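Local coordinates for AAC3-I (Uncultured bacterium, PDB 5HMN), which acetylates aminoglycoside antibiotics with a coenzyme A-linked acetyl group, a GNAT-family transferase activity that confers antibiotic resistance, at the interface of chains A and B. Numbering follows the deposited sequence. Chains: chain A/B, AAC3-I.

The three contacts are patches of one two-fold symmetric interface, so each recurs with the chains exchanged. Between C-alpha centres, contact 1 lies about 27 Å from contact 2 and about 25 Å from contact 3, while contacts 2 and 3 are about 21 Å apart. Contact 1 uses strand 142-152 from both chains, and contact 2 takes up the residues that follow it in chain A. The strand ending at 124 (119-124 in chain A, 117-124 in chain B) serves both. Contacts 1 and 2 thus suggest a dimer with exchanged C-terminal strands; contact 3 adds a separate buried lock.

Contact 1: the interface of chains A and B. Residues chain A 124, 134, 137-138, 143; chain B 147-149.
The backbone O of B:Leu147 accepts a short, nearly straight hydrogen bond from A:Ala124 N, 2.5 Å long and 173° at the hydrogen. Its companion runs the other way, B:Leu147 N to A:Ala124 O at 2.7 Å, and both donors lie in the carbonyl planes. The pair is an antiparallel beta bridge of the GNAT fold: strand 142-152 of chain B inserts beside strand 119-124 of chain A, and on its other side A:Arg143 bridges B:Phe149, also antiparallel. The B:Phe149 side chain, with CG anti to the carbonyl carbon (chi1 -69°), points toward helix 131-140 of chain A. A:Tyr137 CB sits over the centre of one ring face, 3.3 Å from the centroid, a CH-pi contact. A:Arg143 CB stands above the opposite face, offset past the rim at CE1 (3.5 Å), so the ring lies between the two residues. A:Ala124 CB meets the rim at CE2 (3.5 Å). A:Ser138 OG also touches CE1, while donating a 2.6 Å hydrogen bond to A:Ile134 O from above the carbonyl plane, which ties the hydroxyl to its own helix. B:Leu147 divides its branches: CD1 meets A:Ile134 CD1 at 3.6 Å, the two side chains crossing near a right angle, and CD2 packs on the aliphatic A:Arg143 CD at 3.7 Å.

Contact 2: the interface of chains A and B. Residues chain A 153-154; chain B 109, 112-113, 117-120.
A hydrogen bond runs from A:Val153 N to B:Tyr118 O, 3.3 Å long and bent to 153° at the hydrogen. The donor stands 58° out of the carbonyl plane; this is a long bond, off the carbonyl lone pairs, that probably contributes little direction.

Apolar packing divides between the two methyls of A:Val153. CG1, anti to the backbone N (chi1 178°), reaches toward the helix end and lies 3.9 Å from B:Ala113 CA. CG2 turns toward the strand and meets B:Ile120 CG1 at 3.6 Å, with B:Ile120 CD1 a little farther off; the valine and isoleucine side chains cross at about a right angle.

Backbone oxygens supply a third kind of contact. A:Val153 CG1 touches B:Ala117 O at 3.3 Å and B:Lys109 O at 3.5 Å, placing the methyl between the carbonyls of strand and helix. A:Val153 loses 104 Å² of surface to chain B; poorly ordered A:Ser154 loses 15 Å². The site thus lies just past the end of strand 142-152, where the C-terminal tail of one GNAT subunit docks between helix 100-113 and strand 117-124 of its partner.

Contact 3: the interface of chains A and B. Residues chain A 76-78; chain B 18, 22, 25, 48, 54, 70.
A:Phe77 packs its ring against B:Ala70, B:Phe54 and B:Phe25, within a pocket of helices 15-28 and 42-50 and strands 54-60 and 67-75 that hides 94 Å² of it. The tight part is the phenyl ring. B:Ala70 CB lies over one face, displaced toward the rim and 3.9 Å from the centroid, as a CH-pi contact. A:Glu78 OE1 of the same chain stands over the centre of the opposite face, 3.4 Å above the plane. In the ring plane, B:Leu22 CD1 meets the edge at CD2. Two aromatic side chains run crosswise to that of A:Phe77 and meet it rim to rim: B:Phe54, its ring tilted about 33° from the A:Phe77 ring, brings CE1 to CD1 at 3.6 Å, and B:Phe25, tilted more steeply, brings CE2 to CE2 at 3.8 Å. B:Met18, bent at chi2 (59°), presents its methyl CE to A:Phe77 CB at 3.6 Å. B:Leu48 CD2 covers A:Phe77 CA, also at 3.6 Å. CG in the crowded position between backbone N and carbonyl carbon (chi1 44°) directs the ring in among these groups.

The loose side is formed by the flanking residues. A:Lys76 and A:Glu78 lose merely 3 and 6 Å² to chain B, and their charged ends pair: A:Lys76 NZ bonds A:Glu78 OE2 at 2.7 Å from the syn side but tilted out of the carboxylate plane. This salt bridge probably steadies the turn. The site is the loop between strands 64-75 and 82-91 of one GNAT subunit, inserted into the other.

Contact 1: the interface of chains A and B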
ATOM      1  N   ALA A 124       3.304   8.441  -7.994  1.00 51.35           N
ATOM      2  CA  ALA A 124       3.952   8.654  -9.276  1.00 48.79           C
ATOM      3  C   ALA A 124       5.410   9.017  -9.061  1.00 67.93           C
ATOM      4  O   ALA A 124       5.727   9.950  -8.322  1.00 58.04           O
ATOM      5  CB  ALA A 124       3.242   9.739 -10.063  1.00 57.61           C
ATOM      6  N   ILE A 134       2.345  11.130 -14.968  1.00 46.20           N
ATOM      7  CA  ILE A 134       1.980  12.294 -14.166  1.00 59.56           C
ATOM      8  C   ILE A 134       0.877  13.106 -14.840  1.00 46.49           C
ATOM      9  O   ILE A 134      -0.037  13.587 -14.174  1.00 52.29           O
ATOM     10  CB  ILE A 134       3.197  13.197 -13.901  1.00 59.24           C
ATOM     11  CG1 ILE A 134       4.302  12.400 -13.208  1.00 64.42           C
ATOM     12  CG2 ILE A 134       2.805  14.399 -13.055  1.00 53.58           C
ATOM     13  CD1 ILE A 134       5.518  13.223 -12.864  1.00 64.92           C
ATOM     14  N   TYR A 137      -2.186  11.055 -14.210  1.00 43.71           N
ATOM     15  CA  TYR A 137      -2.687  11.096 -12.846  1.00 41.39           C
ATOM     16  C   TYR A 137      -3.210  12.484 -12.464  1.00 38.53           C
ATOM     17  O   TYR A 137      -4.123  12.601 -11.646  1.00 50.28           O
ATOM     18  CB  TYR A 137      -1.594  10.653 -11.874  1.00 45.75           C
ATOM     19  CG  TYR A 137      -1.227   9.194 -12.020  1.00 46.18           C
ATOM     20  CD1 TYR A 137      -2.171   8.259 -12.425  1.00 40.01           C
ATOM     21  CD2 TYR A 137       0.062   8.754 -11.762  1.00 47.97           C
ATOM     22  CE1 TYR A 137      -1.840   6.922 -12.562  1.00 47.96           C
ATOM     23  CE2 TYR A 137       0.402   7.420 -11.895  1.00 47.01           C
ATOM     24  CZ  TYR A 137      -0.552   6.510 -12.296  1.00 43.80           C
ATOM     25  OH  TYR A 137      -0.215   5.182 -12.430  1.00 52.75           O
ATOM     26  N   SER A 138      -2.638  13.527 -13.059  1.00 39.53           N
ATOM     27  CA  SER A 138      -3.035  14.899 -12.728  1.00 44.86           C
ATOM     28  C   SER A 138      -4.449  15.212 -13.216  1.00 50.53           C
ATOM     29  O   SER A 138      -5.151  16.038 -12.627  1.00 53.39           O
ATOM     30  CB  SER A 138      -2.047  15.906 -13.322  1.00 47.58           C
ATOM     31  OG  SER A 138      -0.744  15.704 -12.805  1.00 48.26           O
ATOM     32  N   ARG A 143      -2.879  16.165  -6.998  1.00 45.85           N
ATOM     33  CA  ARG A 143      -1.456  15.945  -6.773  1.00 43.16           C
ATOM     34  C   ARG A 143      -0.970  16.543  -5.459  1.00 47.73           C
ATOM     35  O   ARG A 143      -1.320  17.672  -5.106  1.00 52.54           O
ATOM     36  CB  ARG A 143      -0.641  16.524  -7.938  1.00 59.86           C
ATOM     37  CG  ARG A 143       0.747  17.015  -7.558  1.00 71.85           C
ATOM     38  CD  ARG A 143       1.689  17.038  -8.752  1.00 68.25           C
ATOM     39  NE  ARG A 143       1.041  17.532  -9.963  1.00 70.77           N
ATOM     40  CZ  ARG A 143       1.653  17.668 -11.134  1.00 75.77           C
ATOM     41  NH1 ARG A 143       2.938  17.357 -11.253  1.00 78.62           N
ATOM     42  NH2 ARG A 143       0.984  18.119 -12.186  1.00 83.00           N
TER
ATOM     43  N   LEU B 147       5.458  11.716  -6.353  1.00 44.58           N
ATOM     44  CA  LEU B 147       4.174  12.399  -6.424  1.00 43.76           C
ATOM     45  C   LEU B 147       3.044  11.484  -5.963  1.00 44.89           C
ATOM     46  O   LEU B 147       2.971  10.325  -6.361  1.00 40.63           O
ATOM     47  CB  LEU B 147       3.903  12.883  -7.846  1.00 42.15           C
ATOM     48  CG  LEU B 147       4.722  14.086  -8.305  1.00 47.64           C
ATOM     49  CD1 LEU B 147       4.289  14.528  -9.689  1.00 45.88           C
ATOM     50  CD2 LEU B 147       4.567  15.219  -7.310  1.00 64.44           C
ATOM     51  N   HIS B 148       2.156  11.994  -5.152  1.00 47.47           N
ATOM     52  CA  HIS B 148       1.042  11.244  -4.655  1.00 42.68           C
ATOM     53  C   HIS B 148      -0.247  11.761  -5.250  1.00 49.66           C
ATOM     54  O   HIS B 148      -0.463  12.931  -5.282  1.00 46.31           O
ATOM     55  CB  HIS B 148       0.993  11.358  -3.154  1.00 51.59           C
ATOM     56  CG  HIS B 148      -0.023  10.482  -2.511  1.00 53.64           C
ATOM     57  ND1 HIS B 148      -1.245  10.943  -2.109  1.00 63.29           N
ATOM     58  CD2 HIS B 148       0.015   9.181  -2.166  1.00 61.62           C
ATOM     59  CE1 HIS B 148      -1.927   9.966  -1.559  1.00 58.02           C
ATOM     60  NE2 HIS B 148      -1.185   8.885  -1.583  1.00 61.90           N
ATOM     61  N   PHE B 149      -1.097  10.883  -5.741  1.00 39.77           N
ATOM     62  CA  PHE B 149      -2.359  11.275  -6.363  1.00 40.06           C
ATOM     63  C   PHE B 149      -3.560  10.595  -5.710  1.00 39.47           C
ATOM     64  O   PHE B 149      -3.579   9.377  -5.540  1.00 37.94           O
ATOM     65  CB  PHE B 149      -2.342  10.954  -7.858  1.00 38.94           C
ATOM     66  CG  PHE B 149      -1.394  11.804  -8.653  1.00 41.57           C
ATOM     67  CD1 PHE B 149      -1.831  12.971  -9.251  1.00 42.74           C
ATOM     68  CD2 PHE B 149      -0.065  11.433  -8.808  1.00 44.53           C
ATOM     69  CE1 PHE B 149      -0.966  13.754  -9.988  1.00 44.44           C
ATOM     70  CE2 PHE B 149       0.805  12.217  -9.543  1.00 40.99           C
ATOM     71  CZ  PHE B 149       0.351  13.375 -10.133  1.00 43.56           C
TER

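Contact 2: the interface of chains A and B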
ATOM      1  N   VAL A 153      15.123  -4.763   4.767  1.00 66.23           N
ATOM      2  CA  VAL A 153      14.897  -5.884   5.671  1.00 76.44           C
ATOM      3  C   VAL A 153      15.889  -7.003   5.374  1.00 80.45           C
ATOM      4  O   VAL A 153      15.999  -7.456   4.235  1.00 76.48           O
ATOM      5  CB  VAL A 153      13.464  -6.435   5.553  1.00 60.14           C
ATOM      6  CG1 VAL A 153      13.278  -7.632   6.475  1.00 62.46           C
ATOM      7  CG2 VAL A 153      12.453  -5.350   5.870  1.00 62.59           C
ATOM      8  N   SER A 154      16.608  -7.444   6.403  1.00106.81           N
ATOM      9  CA  SER A 154      17.601  -8.503   6.248  1.00121.54           C
ATOM     10  C   SER A 154      16.946  -9.840   5.919  1.00123.52           C
ATOM     11  O   SER A 154      16.666 -10.641   6.811  1.00127.21           O
ATOM     12  CB  SER A 154      18.444  -8.633   7.518  1.00123.32           C
ATOM     13  OG  SER A 154      18.976  -7.379   7.906  1.00123.90           O
TER
ATOM     14  N   LYS B 109      10.968  -4.901  11.190  1.00 57.45           N
ATOM     15  CA  LYS B 109      11.994  -5.549  10.379  1.00 57.43           C
ATOM     16  C   LYS B 109      12.055  -7.044  10.662  1.00 66.42           C
ATOM     17  O   LYS B 109      12.177  -7.857   9.745  1.00 64.12           O
ATOM     18  CB  LYS B 109      13.368  -4.930  10.643  1.00 70.03           C
ATOM     19  CG  LYS B 109      13.574  -3.543  10.064  1.00 70.56           C
ATOM     20  CD  LYS B 109      15.023  -3.111  10.241  1.00 74.41           C
ATOM     21  CE  LYS B 109      15.271  -1.723   9.682  1.00 78.61           C
ATOM     22  NZ  LYS B 109      16.705  -1.340   9.776  1.00 94.72           N
ATOM     23  N   GLY B 112       8.853  -8.654   9.297  1.00 52.63           N
ATOM     24  CA  GLY B 112       8.860  -8.625   7.847  1.00 49.86           C
ATOM     25  C   GLY B 112       9.727  -9.741   7.298  1.00 61.22           C
ATOM     26  O   GLY B 112       9.395 -10.367   6.291  1.00 62.62           O
ATOM     27  N   ALA B 113      10.844  -9.995   7.973  1.00 65.55           N
ATOM     28  CA  ALA B 113      11.762 -11.057   7.579  1.00 81.37           C
ATOM     29  C   ALA B 113      11.097 -12.427   7.682  1.00 75.93           C
ATOM     30  O   ALA B 113      11.376 -13.323   6.887  1.00 77.32           O
ATOM     31  CB  ALA B 113      13.020 -11.012   8.433  1.00 79.54           C
ATOM     32  N   ALA B 117       9.466 -10.463   3.497  1.00 51.76           N
ATOM     33  CA  ALA B 117       9.520  -9.070   3.078  1.00 43.19           C
ATOM     34  C   ALA B 117      10.965  -8.619   2.914  1.00 54.15           C
ATOM     35  O   ALA B 117      11.792  -8.832   3.800  1.00 59.07           O
ATOM     36  CB  ALA B 117       8.798  -8.185   4.075  1.00 53.34           C
ATOM     37  N   TYR B 118      11.264  -7.999   1.778  1.00 60.19           N
ATOM     38  CA  TYR B 118      12.621  -7.541   1.499  1.00 66.92           C
ATOM     39  C   TYR B 118      12.758  -6.044   1.750  1.00 52.68           C
ATOM     40  O   TYR B 118      13.869  -5.520   1.831  1.00 64.64           O
ATOM     41  CB  TYR B 118      13.017  -7.871   0.055  1.00 58.35           C
ATOM     42  CG  TYR B 118      12.317  -7.029  -0.991  1.00 56.82           C
ATOM     43  CD1 TYR B 118      11.042  -7.355  -1.435  1.00 58.68           C
ATOM     44  CD2 TYR B 118      12.936  -5.912  -1.539  1.00 61.30           C
ATOM     45  CE1 TYR B 118      10.400  -6.589  -2.393  1.00 44.18           C
ATOM     46  CE2 TYR B 118      12.304  -5.139  -2.494  1.00 51.41           C
ATOM     47  CZ  TYR B 118      11.038  -5.483  -2.920  1.00 59.65           C
ATOM     48  OH  TYR B 118      10.407  -4.713  -3.871  1.00 59.10           O
ATOM     49  N   VAL B 119      11.627  -5.359   1.879  1.00 52.69           N
ATOM     50  CA  VAL B 119      11.653  -3.917   2.080  1.00 51.65           C
ATOM     51  C   VAL B 119      10.442  -3.428   2.873  1.00 40.77           C
ATOM     52  O   VAL B 119       9.343  -3.980   2.771  1.00 43.56           O
ATOM     53  CB  VAL B 119      11.724  -3.166   0.723  1.00 52.60           C
ATOM     54  CG1 VAL B 119      10.423  -3.314  -0.051  1.00 47.30           C
ATOM     55  CG2 VAL B 119      12.061  -1.696   0.927  1.00 53.00           C
ATOM     56  N   ILE B 120      10.671  -2.408   3.692  1.00 41.50           N
ATOM     57  CA  ILE B 120       9.600  -1.676   4.348  1.00 40.03           C
ATOM     58  C   ILE B 120       9.616  -0.250   3.823  1.00 37.73           C
ATOM     59  O   ILE B 120      10.638   0.427   3.899  1.00 44.96           O
ATOM     60  CB  ILE B 120       9.760  -1.668   5.880  1.00 48.47           C
ATOM     61  CG1 ILE B 120       9.722  -3.091   6.433  1.00 57.18           C
ATOM     62  CG2 ILE B 120       8.675  -0.826   6.522  1.00 44.61           C
ATOM     63  CD1 ILE B 120      10.080  -3.178   7.895  1.00 53.23           C
TER

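Contact 3: the interface of chains A and B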
ATOM      1  N   LYS A  76      -9.335   0.042   6.144  1.00 34.24           N
ATOM      2  CA  LYS A  76      -8.759   0.931   7.148  1.00 32.45           C
ATOM      3  C   LYS A  76      -9.149   0.565   8.582  1.00 37.42           C
ATOM      4  O   LYS A  76     -10.114  -0.163   8.814  1.00 47.60           O
ATOM      5  CB  LYS A  76      -9.153   2.380   6.854  1.00 36.59           C
ATOM      6  CG  LYS A  76      -8.770   2.866   5.455  1.00 41.53           C
ATOM      7  CD  LYS A  76      -7.263   2.778   5.193  1.00 34.41           C
ATOM      8  CE  LYS A  76      -6.454   3.596   6.199  1.00 39.42           C
ATOM      9  NZ  LYS A  76      -6.750   5.058   6.163  1.00 39.76           N
ATOM     10  N   PHE A  77      -8.380   1.094   9.528  1.00 53.31           N
ATOM     11  CA  PHE A  77      -8.489   0.752  10.944  1.00 52.35           C
ATOM     12  C   PHE A  77      -9.133   1.864  11.764  1.00 48.90           C
ATOM     13  O   PHE A  77      -9.752   1.607  12.798  1.00 61.39           O
ATOM     14  CB  PHE A  77      -7.101   0.440  11.502  1.00 45.17           C
ATOM     15  CG  PHE A  77      -6.042   1.408  11.052  1.00 47.88           C
ATOM     16  CD1 PHE A  77      -5.312   1.166   9.896  1.00 58.17           C
ATOM     17  CD2 PHE A  77      -5.787   2.566  11.769  1.00 55.87           C
ATOM     18  CE1 PHE A  77      -4.344   2.057   9.468  1.00 46.40           C
ATOM     19  CE2 PHE A  77      -4.817   3.462  11.348  1.00 47.54           C
ATOM     20  CZ  PHE A  77      -4.096   3.207  10.195  1.00 57.40           C
ATOM     21  N   GLU A  78      -8.974   3.102  11.302  1.00 40.61           N
ATOM     22  CA  GLU A  78      -9.514   4.255  12.015  1.00 48.14           C
ATOM     23  C   GLU A  78     -11.023   4.382  11.791  1.00 44.40           C
ATOM     24  O   GLU A  78     -11.746   4.876  12.658  1.00 63.94           O
ATOM     25  CB  GLU A  78      -8.795   5.539  11.583  1.00 48.28           C
ATOM     26  CG  GLU A  78      -9.141   6.043  10.187  1.00 41.62           C
ATOM     27  CD  GLU A  78      -8.468   5.253   9.077  1.00 41.22           C
ATOM     28  OE1 GLU A  78      -7.598   4.408   9.382  1.00 43.99           O
ATOM     29  OE2 GLU A  78      -8.806   5.484   7.894  1.00 51.68           O
TER
ATOM     30  N   MET B  18      -6.435  -1.712  20.618  1.00 62.83           N
ATOM     31  CA  MET B  18      -6.370  -1.108  19.289  1.00 73.76           C
ATOM     32  C   MET B  18      -7.082   0.232  19.285  1.00 72.20           C
ATOM     33  O   MET B  18      -6.620   1.213  18.703  1.00 63.53           O
ATOM     34  CB  MET B  18      -6.995  -2.037  18.246  1.00 59.69           C
ATOM     35  CG  MET B  18      -7.021  -1.452  16.843  1.00 73.26           C
ATOM     36  SD  MET B  18      -5.365  -1.063  16.249  1.00105.66           S
ATOM     37  CE  MET B  18      -5.745  -0.232  14.714  1.00 80.89           C
ATOM     38  N   LEU B  22      -5.813   3.892  18.536  1.00 70.39           N
ATOM     39  CA  LEU B  22      -6.524   4.787  17.631  1.00 54.36           C
ATOM     40  C   LEU B  22      -6.550   6.206  18.192  1.00 65.05           C
ATOM     41  O   LEU B  22      -6.502   7.184  17.449  1.00 65.77           O
ATOM     42  CB  LEU B  22      -7.948   4.276  17.396  1.00 57.35           C
ATOM     43  CG  LEU B  22      -8.413   4.165  15.945  1.00 71.76           C
ATOM     44  CD1 LEU B  22      -7.471   3.280  15.141  1.00 62.53           C
ATOM     45  CD2 LEU B  22      -9.841   3.638  15.881  1.00 63.85           C
ATOM     46  N   PHE B  25      -2.999   7.860  17.832  1.00 57.31           N
ATOM     47  CA  PHE B  25      -2.878   8.451  16.505  1.00 52.75           C
ATOM     48  C   PHE B  25      -3.509   9.839  16.478  1.00 55.54           C
ATOM     49  O   PHE B  25      -2.987  10.763  15.856  1.00 57.06           O
ATOM     50  CB  PHE B  25      -3.545   7.559  15.452  1.00 49.03           C
ATOM     51  CG  PHE B  25      -2.796   6.290  15.157  1.00 48.45           C
ATOM     52  CD1 PHE B  25      -1.415   6.257  15.197  1.00 65.06           C
ATOM     53  CD2 PHE B  25      -3.478   5.130  14.827  1.00 48.53           C
ATOM     54  CE1 PHE B  25      -0.724   5.087  14.921  1.00 61.62           C
ATOM     55  CE2 PHE B  25      -2.795   3.958  14.549  1.00 62.21           C
ATOM     56  CZ  PHE B  25      -1.416   3.936  14.596  1.00 60.45           C
ATOM     57  N   LEU B  48     -10.214  -7.265  10.987  1.00 53.20           N
ATOM     58  CA  LEU B  48      -9.022  -6.631  10.449  1.00 51.58           C
ATOM     59  C   LEU B  48      -7.762  -7.151  11.132  1.00 59.12           C
ATOM     60  O   LEU B  48      -6.735  -7.355  10.489  1.00 58.33           O
ATOM     61  CB  LEU B  48      -9.126  -5.113  10.602  1.00 48.79           C
ATOM     62  CG  LEU B  48      -8.021  -4.259   9.989  1.00 52.62           C
ATOM     63  CD1 LEU B  48      -7.838  -4.591   8.519  1.00 50.93           C
ATOM     64  CD2 LEU B  48      -8.356  -2.790  10.167  1.00 51.09           C
ATOM     65  N   PHE B  54      -2.656  -7.279   7.522  1.00 41.23           N
ATOM     66  CA  PHE B  54      -2.651  -6.075   8.352  1.00 40.85           C
ATOM     67  C   PHE B  54      -1.802  -6.284   9.594  1.00 43.79           C
ATOM     68  O   PHE B  54      -1.941  -7.292  10.286  1.00 46.71           O
ATOM     69  CB  PHE B  54      -4.069  -5.674   8.750  1.00 44.54           C
ATOM     70  CG  PHE B  54      -4.126  -4.490   9.676  1.00 41.51           C
ATOM     71  CD1 PHE B  54      -3.882  -3.208   9.204  1.00 40.03           C
ATOM     72  CD2 PHE B  54      -4.426  -4.659  11.019  1.00 42.48           C
ATOM     73  CE1 PHE B  54      -3.934  -2.121  10.052  1.00 37.45           C
ATOM     74  CE2 PHE B  54      -4.482  -3.576  11.873  1.00 40.60           C
ATOM     75  CZ  PHE B  54      -4.235  -2.303  11.391  1.00 38.67           C
ATOM     76  N   ALA B  70       0.809   1.155  12.232  1.00 45.03           N
ATOM     77  CA  ALA B  70      -0.148   0.381  11.459  1.00 41.98           C
ATOM     78  C   ALA B  70       0.395   0.180  10.054  1.00 47.36           C
ATOM     79  O   ALA B  70       0.729   1.150   9.368  1.00 38.55           O
ATOM     80  CB  ALA B  70      -1.500   1.070  11.423  1.00 48.33           C
TER